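Local atomic coordinates of pyruvate synthase subunit PorC (Thermotoga maritima MSB8, PDB entry 2RAA), a protein that serves as the gamma chain of the heterotetrameric pyruvate synthase, which oxidises pyruvate with CoA to acetyl-CoA and CO2 while reducing ferredoxin. Residues Ile22-Arg27 against Met65-Arg70; Cys132-Thr137 against Thr151-Ala156. All coordinates share one frame; numbering follows the deposited sequence.

From the N terminus, strand 19-27 is followed by helix 32-45 and strand 50-55 before strand 64-72 comes back beside it; interaction 1 closes this excursion as an antiparallel pair. The chain then lays down strands 87-90, 109-113 and 130-134, parallel to strand 19-27 and on its other side. Interaction 2 closes a shorter loop, in which the end of strand 130-134 and the first turn of helix 136-143 meet helix 150-161. The loops run in series, neither nesting nor crossing. The contacts' centres lie about 14 Å apart and their nearest atoms about 4 Å; both reach the same mixed sheet, interaction 1 joining two strands and interaction 2 packing a helix against the end of another.

Interaction 1: residues Ile22-Arg27 against Met65-Arg70; sequences IRWHGR and MRAFNR. With SO4 (sulfate ion), chain C.
Trp24 and Asn69 rise from the same face of an antiparallel strand pair of the mixed sheet and meet diagonally, where 19-27 runs beside 64-72. Trp24 NE1 donates to Asn69 OD1 at 2.9 Å, nearly along the C=O axis, with indole and amide planes 62° apart. Asn69 CG sits anti to the carbonyl carbon (chi1 -67°), which swings the amide back along its own strand to where its OD1 meets the indole, and its ND2 is held by Ser36 O of helix 32-45. Ala67, paired with Trp24, sets its CB 4.0 Å from Trp24 CD1 on the same face. A leucine in place of Trp24 would probably leave Asn69 OD1 without this indole donor and open a gap beside Ala67 and Ala35. On the other face, Arg23 and Phe68 run side by side, Arg23 CG 3.7 Å from Phe68 CE2 and the guanidinium almost perpendicular to the ring; Glu102, Ile100 and Val82 carbonyls take the Arg23 end. His25 and Arg66 also lie alongside, their planes only 21° apart, with Arg66 salt-bridged to Glu55. Arg23 NE donates to His25 NE2 at 3.0 Å, and a water bonded to His25 ND1 donates to Met65 O at 2.8 Å.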
ATOM      1  N   ILE A  22      -5.364  -3.503   7.139  1.00 49.63           N
ATOM      2  CA  ILE A  22      -4.903  -3.439   5.774  1.00 45.92           C
ATOM      3  C   ILE A  22      -4.124  -4.706   5.405  1.00 47.06           C
ATOM      4  O   ILE A  22      -3.274  -5.135   6.150  1.00 46.53           O
ATOM      5  CB  ILE A  22      -3.929  -2.276   5.631  1.00 46.80           C
ATOM      6  CG1 ILE A  22      -4.631  -0.950   6.032  1.00 47.73           C
ATOM      7  CG2 ILE A  22      -3.396  -2.235   4.196  1.00 39.64           C
ATOM      8  CD1 ILE A  22      -3.698   0.093   6.584  1.00 52.07           C
ATOM      9  N   ARG A  23      -4.408  -5.307   4.260  1.00 46.87           N
ATOM     10  CA  ARG A  23      -3.709  -6.528   3.862  1.00 49.06           C
ATOM     11  C   ARG A  23      -3.059  -6.270   2.525  1.00 46.98           C
ATOM     12  O   ARG A  23      -3.707  -5.828   1.605  1.00 46.24           O
ATOM     13  CB  ARG A  23      -4.661  -7.704   3.741  1.00 51.29           C
ATOM     14  CG  ARG A  23      -3.968  -9.023   3.365  1.00 50.66           C
ATOM     15  CD  ARG A  23      -4.990 -10.152   3.383  1.00 56.70           C
ATOM     16  NE  ARG A  23      -5.907 -10.053   2.265  1.00 51.66           N
ATOM     17  CZ  ARG A  23      -7.103 -10.617   2.211  1.00 51.55           C
ATOM     18  NH1 ARG A  23      -7.600 -11.308   3.235  1.00 58.25           N
ATOM     19  NH2 ARG A  23      -7.821 -10.455   1.121  1.00 56.58           N
ATOM     20  N   TRP A  24      -1.774  -6.543   2.440  1.00 45.77           N
ATOM     21  CA  TRP A  24      -1.000  -6.214   1.254  1.00 46.22           C
ATOM     22  C   TRP A  24      -0.708  -7.460   0.521  1.00 48.24           C
ATOM     23  O   TRP A  24      -0.427  -8.472   1.169  1.00 49.23           O
ATOM     24  CB  TRP A  24       0.386  -5.682   1.626  1.00 45.54           C
ATOM     25  CG  TRP A  24       0.391  -4.473   2.408  1.00 46.30           C
ATOM     26  CD1 TRP A  24       0.043  -4.363   3.703  1.00 47.24           C
ATOM     27  CD2 TRP A  24       0.843  -3.170   1.989  1.00 44.83           C
ATOM     28  NE1 TRP A  24       0.227  -3.075   4.129  1.00 40.03           N
ATOM     29  CE2 TRP A  24       0.678  -2.311   3.086  1.00 48.29           C
ATOM     30  CE3 TRP A  24       1.324  -2.648   0.783  1.00 44.72           C
ATOM     31  CZ2 TRP A  24       0.986  -0.949   3.027  1.00 42.98           C
ATOM     32  CZ3 TRP A  24       1.638  -1.298   0.711  1.00 52.22           C
ATOM     33  CH2 TRP A  24       1.462  -0.457   1.819  1.00 47.63           C
ATOM     34  N   HIS A  25      -0.659  -7.367  -0.813  1.00 47.98           N
ATOM     35  CA  HIS A  25      -0.268  -8.491  -1.661  1.00 47.87           C
ATOM     36  C   HIS A  25       0.783  -8.012  -2.641  1.00 49.79           C
ATOM     37  O   HIS A  25       0.579  -7.058  -3.370  1.00 48.36           O
ATOM     38  CB  HIS A  25      -1.451  -9.050  -2.411  1.00 46.35           C
ATOM     39  CG  HIS A  25      -2.516  -9.579  -1.514  1.00 48.80           C
ATOM     40  ND1 HIS A  25      -2.646 -10.922  -1.228  1.00 46.77           N
ATOM     41  CD2 HIS A  25      -3.484  -8.942  -0.813  1.00 50.72           C
ATOM     42  CE1 HIS A  25      -3.663 -11.089  -0.398  1.00 54.79           C
ATOM     43  NE2 HIS A  25      -4.184  -9.904  -0.125  1.00 53.27           N
ATOM     44  N   GLY A  26       1.919  -8.681  -2.618  1.00 50.76           N
ATOM     45  CA  GLY A  26       3.018  -8.385  -3.490  1.00 53.56           C
ATOM     46  C   GLY A  26       3.830  -9.657  -3.577  1.00 54.14           C
ATOM     47  O   GLY A  26       3.469 -10.665  -2.974  1.00 53.98           O
ATOM     48  N   ARG A  27       4.913  -9.586  -4.340  1.00 56.42           N
ATOM     49  CA  ARG A  27       5.856 -10.684  -4.510  1.00 58.34           C
ATOM     50  C   ARG A  27       7.151 -10.304  -3.801  1.00 59.12           C
ATOM     51  O   ARG A  27       7.536  -9.111  -3.782  1.00 58.92           O
ATOM     52  CB  ARG A  27       6.180 -10.888  -5.998  1.00 58.35           C
ATOM     53  CG  ARG A  27       5.006 -11.248  -6.916  1.00 58.39           C
ATOM     54  CD  ARG A  27       5.453 -11.467  -8.393  1.00 61.43           C
ATOM     55  NE  ARG A  27       4.317 -11.807  -9.261  1.00 62.25           N
ATOM     56  CZ  ARG A  27       3.738 -13.009  -9.308  1.00 60.21           C
ATOM     57  NH1 ARG A  27       4.169 -14.021  -8.564  1.00 61.11           N
ATOM     58  NH2 ARG A  27       2.707 -13.210 -10.107  1.00 59.07           N
HETATM   59  N   MSE A  65       3.553 -13.106  -1.664  1.00 71.04           N
HETATM   60  CA  MSE A  65       3.493 -13.024  -0.206  1.00 68.93           C
HETATM   61  C   MSE A  65       2.414 -11.996   0.224  1.00 66.06           C
HETATM   62  O   MSE A  65       1.750 -11.374  -0.635  1.00 65.37           O
HETATM   63  CB  MSE A  65       4.898 -12.728   0.380  1.00 68.21           C
HETATM   64  CG  MSE A  65       5.626 -11.472  -0.163  1.00 68.83           C
HETATM   65 SE   MSE A  65       4.806  -9.779   0.428  0.75 68.79          SE
HETATM   66  CE  MSE A  65       5.754  -9.575   2.240  1.00 72.92           C
ATOM     67  N   ARG A  66       2.218 -11.873   1.541  1.00 61.31           N
ATOM     68  CA  ARG A  66       1.301 -10.902   2.114  1.00 61.15           C
ATOM     69  C   ARG A  66       2.045 -10.157   3.255  1.00 58.90           C
ATOM     70  O   ARG A  66       3.047 -10.644   3.801  1.00 60.39           O
ATOM     71  CB  ARG A  66       0.015 -11.582   2.638  1.00 58.86           C
ATOM     72  CG  ARG A  66      -0.290 -12.928   1.995  1.00 65.71           C
ATOM     73  CD  ARG A  66      -1.780 -13.331   1.882  1.00 66.07           C
ATOM     74  NE  ARG A  66      -2.387 -13.839   3.119  1.00 79.60           N
ATOM     75  CZ  ARG A  66      -2.271 -15.080   3.604  1.00 78.04           C
ATOM     76  NH1 ARG A  66      -1.533 -15.996   2.987  1.00 79.07           N
ATOM     77  NH2 ARG A  66      -2.886 -15.402   4.740  1.00 75.25           N
ATOM     78  N   ALA A  67       1.588  -8.957   3.564  1.00 50.00           N
ATOM     79  CA  ALA A  67       2.001  -8.236   4.760  1.00 47.31           C
ATOM     80  C   ALA A  67       0.662  -7.737   5.344  1.00 45.85           C
ATOM     81  O   ALA A  67      -0.339  -7.807   4.661  1.00 49.46           O
ATOM     82  CB  ALA A  67       2.935  -7.091   4.429  1.00 43.66           C
ATOM     83  N   PHE A  68       0.633  -7.255   6.584  1.00 45.85           N
ATOM     84  CA  PHE A  68      -0.588  -6.870   7.245  1.00 46.60           C
ATOM     85  C   PHE A  68      -0.324  -5.710   8.150  1.00 49.14           C
ATOM     86  O   PHE A  68       0.718  -5.651   8.712  1.00 48.38           O
ATOM     87  CB  PHE A  68      -1.038  -8.028   8.151  1.00 51.43           C
ATOM     88  CG  PHE A  68      -1.210  -9.339   7.416  1.00 59.43           C
ATOM     89  CD1 PHE A  68      -0.154 -10.210   7.249  1.00 69.00           C
ATOM     90  CD2 PHE A  68      -2.435  -9.701   6.888  1.00 66.25           C
ATOM     91  CE1 PHE A  68      -0.336 -11.401   6.546  1.00 64.98           C
ATOM     92  CE2 PHE A  68      -2.597 -10.896   6.198  1.00 48.54           C
ATOM     93  CZ  PHE A  68      -1.566 -11.718   6.019  1.00 46.27           C
ATOM     94  N   ASN A  69      -1.272  -4.788   8.291  1.00 48.85           N
ATOM     95  CA  ASN A  69      -1.212  -3.749   9.309  1.00 47.19           C
ATOM     96  C   ASN A  69      -2.525  -3.755  10.051  1.00 45.96           C
ATOM     97  O   ASN A  69      -3.586  -3.930   9.428  1.00 39.96           O
ATOM     98  CB  ASN A  69      -1.035  -2.335   8.752  1.00 48.52           C
ATOM     99  CG  ASN A  69       0.308  -2.120   8.106  1.00 46.04           C
ATOM    100  OD1 ASN A  69       0.413  -2.298   6.928  1.00 50.93           O
ATOM    101  ND2 ASN A  69       1.327  -1.722   8.868  1.00 46.27           N
ATOM    102  N   ARG A  70      -2.423  -3.586  11.371  1.00 44.62           N
ATOM    103  CA  ARG A  70      -3.544  -3.255  12.224  1.00 47.84           C
ATOM    104  C   ARG A  70      -3.115  -1.997  12.908  1.00 47.23           C
ATOM    105  O   ARG A  70      -1.973  -1.904  13.384  1.00 48.85           O
ATOM    106  CB  ARG A  70      -3.822  -4.327  13.237  1.00 47.52           C
ATOM    107  CG  ARG A  70      -4.182  -5.662  12.586  1.00 53.52           C
ATOM    108  CD  ARG A  70      -4.852  -6.571  13.605  1.00 58.52           C
ATOM    109  NE  ARG A  70      -5.488  -7.736  12.993  1.00 58.71           N
ATOM    110  CZ  ARG A  70      -4.939  -8.949  12.897  1.00 70.85           C
ATOM    111  NH1 ARG A  70      -3.719  -9.213  13.372  1.00 76.50           N
ATOM    112  NH2 ARG A  70      -5.619  -9.929  12.311  1.00 78.26           N
TER
HETATM  113  S   SO4 C 194      -9.283 -10.122  11.132  1.00 92.10           S
HETATM  114  O1  SO4 C 194     -10.556 -10.736  11.489  1.00104.86           O
HETATM  115  O2  SO4 C 194      -9.475  -9.472   9.823  1.00 86.45           O
HETATM  116  O3  SO4 C 194      -8.963  -9.141  12.166  1.00 91.92           O
HETATM  117  O4  SO4 C 194      -8.263 -11.177  11.052  1.00 87.27           O
HETATM  118  O   HOH W   1      -0.376 -12.590  -2.041  1.00 53.42           O

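Interaction 2: residues Cys132-Thr137 against Thr151-Ala156; sequences CVVDAT and TPMLGA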
ATOM      1  N   CYS A 132      -9.390   1.711  -6.197  1.00 52.97           N
ATOM      2  CA  CYS A 132      -8.494   2.827  -6.462  1.00 51.77           C
ATOM      3  C   CYS A 132      -7.268   2.270  -7.200  1.00 50.51           C
ATOM      4  O   CYS A 132      -6.810   1.171  -6.887  1.00 50.53           O
ATOM      5  CB  CYS A 132      -8.102   3.473  -5.139  1.00 49.94           C
ATOM      6  SG  CYS A 132      -9.486   3.819  -4.012  1.00 59.02           S
ATOM      7  N   VAL A 133      -6.759   2.998  -8.188  1.00 48.59           N
ATOM      8  CA  VAL A 133      -5.624   2.532  -8.989  1.00 46.84           C
ATOM      9  C   VAL A 133      -4.629   3.676  -9.175  1.00 45.74           C
ATOM     10  O   VAL A 133      -5.003   4.858  -9.182  1.00 41.53           O
ATOM     11  CB  VAL A 133      -6.059   2.032 -10.407  1.00 48.71           C
ATOM     12  CG1 VAL A 133      -7.075   0.908 -10.326  1.00 46.00           C
ATOM     13  CG2 VAL A 133      -6.585   3.183 -11.274  1.00 47.25           C
ATOM     14  N   VAL A 134      -3.352   3.331  -9.312  1.00 43.07           N
ATOM     15  CA  VAL A 134      -2.327   4.363  -9.533  1.00 39.62           C
ATOM     16  C   VAL A 134      -1.133   3.667 -10.157  1.00 40.35           C
ATOM     17  O   VAL A 134      -0.844   2.538  -9.829  1.00 42.72           O
ATOM     18  CB  VAL A 134      -1.888   5.044  -8.235  1.00 37.92           C
ATOM     19  CG1 VAL A 134      -1.371   4.006  -7.217  1.00 33.05           C
ATOM     20  CG2 VAL A 134      -0.865   6.202  -8.490  1.00 38.25           C
ATOM     21  N   ASP A 135      -0.452   4.339 -11.059  1.00 41.61           N
ATOM     22  CA  ASP A 135       0.728   3.701 -11.745  1.00 41.73           C
ATOM     23  C   ASP A 135       1.960   3.971 -10.901  1.00 44.50           C
ATOM     24  O   ASP A 135       2.756   4.904 -11.171  1.00 50.77           O
ATOM     25  CB  ASP A 135       0.859   4.300 -13.142  1.00 41.35           C
ATOM     26  CG  ASP A 135       2.008   3.733 -13.914  1.00 45.20           C
ATOM     27  OD1 ASP A 135       2.645   2.763 -13.418  1.00 40.25           O
ATOM     28  OD2 ASP A 135       2.276   4.302 -14.987  1.00 48.28           O
ATOM     29  N   ALA A 136       2.110   3.174  -9.839  1.00 45.47           N
ATOM     30  CA  ALA A 136       3.142   3.459  -8.830  1.00 43.76           C
ATOM     31  C   ALA A 136       4.492   3.107  -9.399  1.00 42.55           C
ATOM     32  O   ALA A 136       5.468   3.804  -9.152  1.00 43.96           O
ATOM     33  CB  ALA A 136       2.905   2.706  -7.563  1.00 42.58           C
ATOM     34  N   THR A 137       4.543   2.043 -10.180  1.00 42.08           N
ATOM     35  CA  THR A 137       5.853   1.648 -10.791  1.00 45.38           C
ATOM     36  C   THR A 137       6.506   2.795 -11.528  1.00 43.99           C
ATOM     37  O   THR A 137       7.679   3.101 -11.307  1.00 51.92           O
ATOM     38  CB  THR A 137       5.679   0.466 -11.716  1.00 43.93           C
ATOM     39  OG1 THR A 137       5.100  -0.593 -10.935  1.00 47.45           O
ATOM     40  CG2 THR A 137       7.055  -0.006 -12.340  1.00 44.51           C
ATOM     41  N   THR A 151       6.567   2.886  -2.263  1.00 42.95           N
ATOM     42  CA  THR A 151       6.402   4.222  -1.674  1.00 44.17           C
ATOM     43  C   THR A 151       5.233   4.989  -2.276  1.00 44.90           C
ATOM     44  O   THR A 151       4.427   5.579  -1.539  1.00 49.13           O
ATOM     45  CB  THR A 151       7.682   5.045  -1.689  1.00 43.62           C
ATOM     46  OG1 THR A 151       8.688   4.347  -0.949  1.00 50.72           O
ATOM     47  CG2 THR A 151       7.477   6.437  -1.010  1.00 45.50           C
ATOM     48  N   PRO A 152       5.110   5.002  -3.605  1.00 44.55           N
ATOM     49  CA  PRO A 152       3.879   5.601  -4.117  1.00 42.43           C
ATOM     50  C   PRO A 152       2.617   4.871  -3.667  1.00 42.24           C
ATOM     51  O   PRO A 152       1.570   5.501  -3.477  1.00 44.00           O
ATOM     52  CB  PRO A 152       4.056   5.513  -5.636  1.00 47.47           C
ATOM     53  CG  PRO A 152       5.547   5.457  -5.848  1.00 42.11           C
ATOM     54  CD  PRO A 152       6.014   4.586  -4.697  1.00 43.47           C
HETATM   55  N   MSE A 153       2.673   3.556  -3.493  1.00 44.97           N
HETATM   56  CA  MSE A 153       1.486   2.835  -3.003  1.00 44.95           C
HETATM   57  C   MSE A 153       1.153   3.283  -1.573  1.00 48.69           C
HETATM   58  O   MSE A 153      -0.020   3.450  -1.196  1.00 47.21           O
HETATM   59  CB  MSE A 153       1.667   1.335  -3.095  1.00 47.14           C
HETATM   60  CG  MSE A 153       1.675   0.816  -4.515  1.00 45.98           C
HETATM   61 SE   MSE A 153       0.041   1.086  -5.482  0.75 45.43          SE
HETATM   62  CE  MSE A 153      -0.988  -0.474  -4.775  1.00 51.34           C
ATOM     63  N   LEU A 154       2.181   3.505  -0.770  1.00 48.00           N
ATOM     64  CA  LEU A 154       1.929   4.076   0.551  1.00 46.18           C
ATOM     65  C   LEU A 154       1.243   5.406   0.469  1.00 45.10           C
ATOM     66  O   LEU A 154       0.326   5.681   1.224  1.00 42.71           O
ATOM     67  CB  LEU A 154       3.238   4.286   1.296  1.00 49.98           C
ATOM     68  CG  LEU A 154       3.526   3.333   2.413  1.00 55.36           C
ATOM     69  CD1 LEU A 154       4.860   3.732   2.943  1.00 60.46           C
ATOM     70  CD2 LEU A 154       2.423   3.516   3.435  1.00 50.53           C
ATOM     71  N   GLY A 155       1.740   6.288  -0.378  1.00 42.74           N
ATOM     72  CA  GLY A 155       1.123   7.603  -0.525  1.00 40.14           C
ATOM     73  C   GLY A 155      -0.311   7.509  -0.998  1.00 40.70           C
ATOM     74  O   GLY A 155      -1.216   8.160  -0.468  1.00 40.34           O
ATOM     75  N   ALA A 156      -0.538   6.703  -2.011  1.00 41.92           N
ATOM     76  CA  ALA A 156      -1.909   6.359  -2.444  1.00 41.86           C
ATOM     77  C   ALA A 156      -2.764   5.892  -1.288  1.00 42.98           C
ATOM     78  O   ALA A 156      -3.889   6.320  -1.137  1.00 43.22           O
ATOM     79  CB  ALA A 156      -1.896   5.315  -3.507  1.00 42.60           C
TER
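Ala136 and Pro152 meet methyl to ring where the first turn of helix 136-143 comes up against helix 150-161. Ala136 CB is a small bump that enters the shallow hollow between two successive side chains of the helix: it lies 3.6 Å from Pro152 CB and 3.8 Å from Met153 CG. The Pro152 ring overhangs the backbone too, with its CG 3.7 Å from Ala136 O. Two residues earlier, at the end of strand 130-134, Val134 fills a second hollow with a single branch. Its CG1 stands between the backbone N and the carbonyl carbon (chi1 57°), which turns that methyl to the helix, 3.7 Å from Met153 SE and 4.0 Å from Ala156 CB. Selenomethionine Met153 thus serves both bumps. Bent at chi2 and chi3, its chain passes alongside Val134, the two pointing opposite ways, and its SE comes within 3.9 Å of Ala136 CB. With only a methyl on Ala136, helix 136-143 starts close to helix 150-161, Ala136 CA 5.2 Å from Pro152 CA; Val134 stands farther off, its CA 7.4 Å from Ala156 CA. The side-chain contacts are apolar, and the five touching residues are buried. An inverse gamma turn centred on Asp135, the N-cap residue of helix 136-143, makes the corner between Val134 and Ala136, and Ala136 N also donates to Asn113 OD1. Helix 150-161 packs on the sheet here: Met153 reaches on to Leu111 and Asn113 of the adjacent strand 109-113, Ile139 of helix 136-143 touches both Val134 and Pro152, and Thr151 and Leu154 turn to Leu193 of helix 183-199.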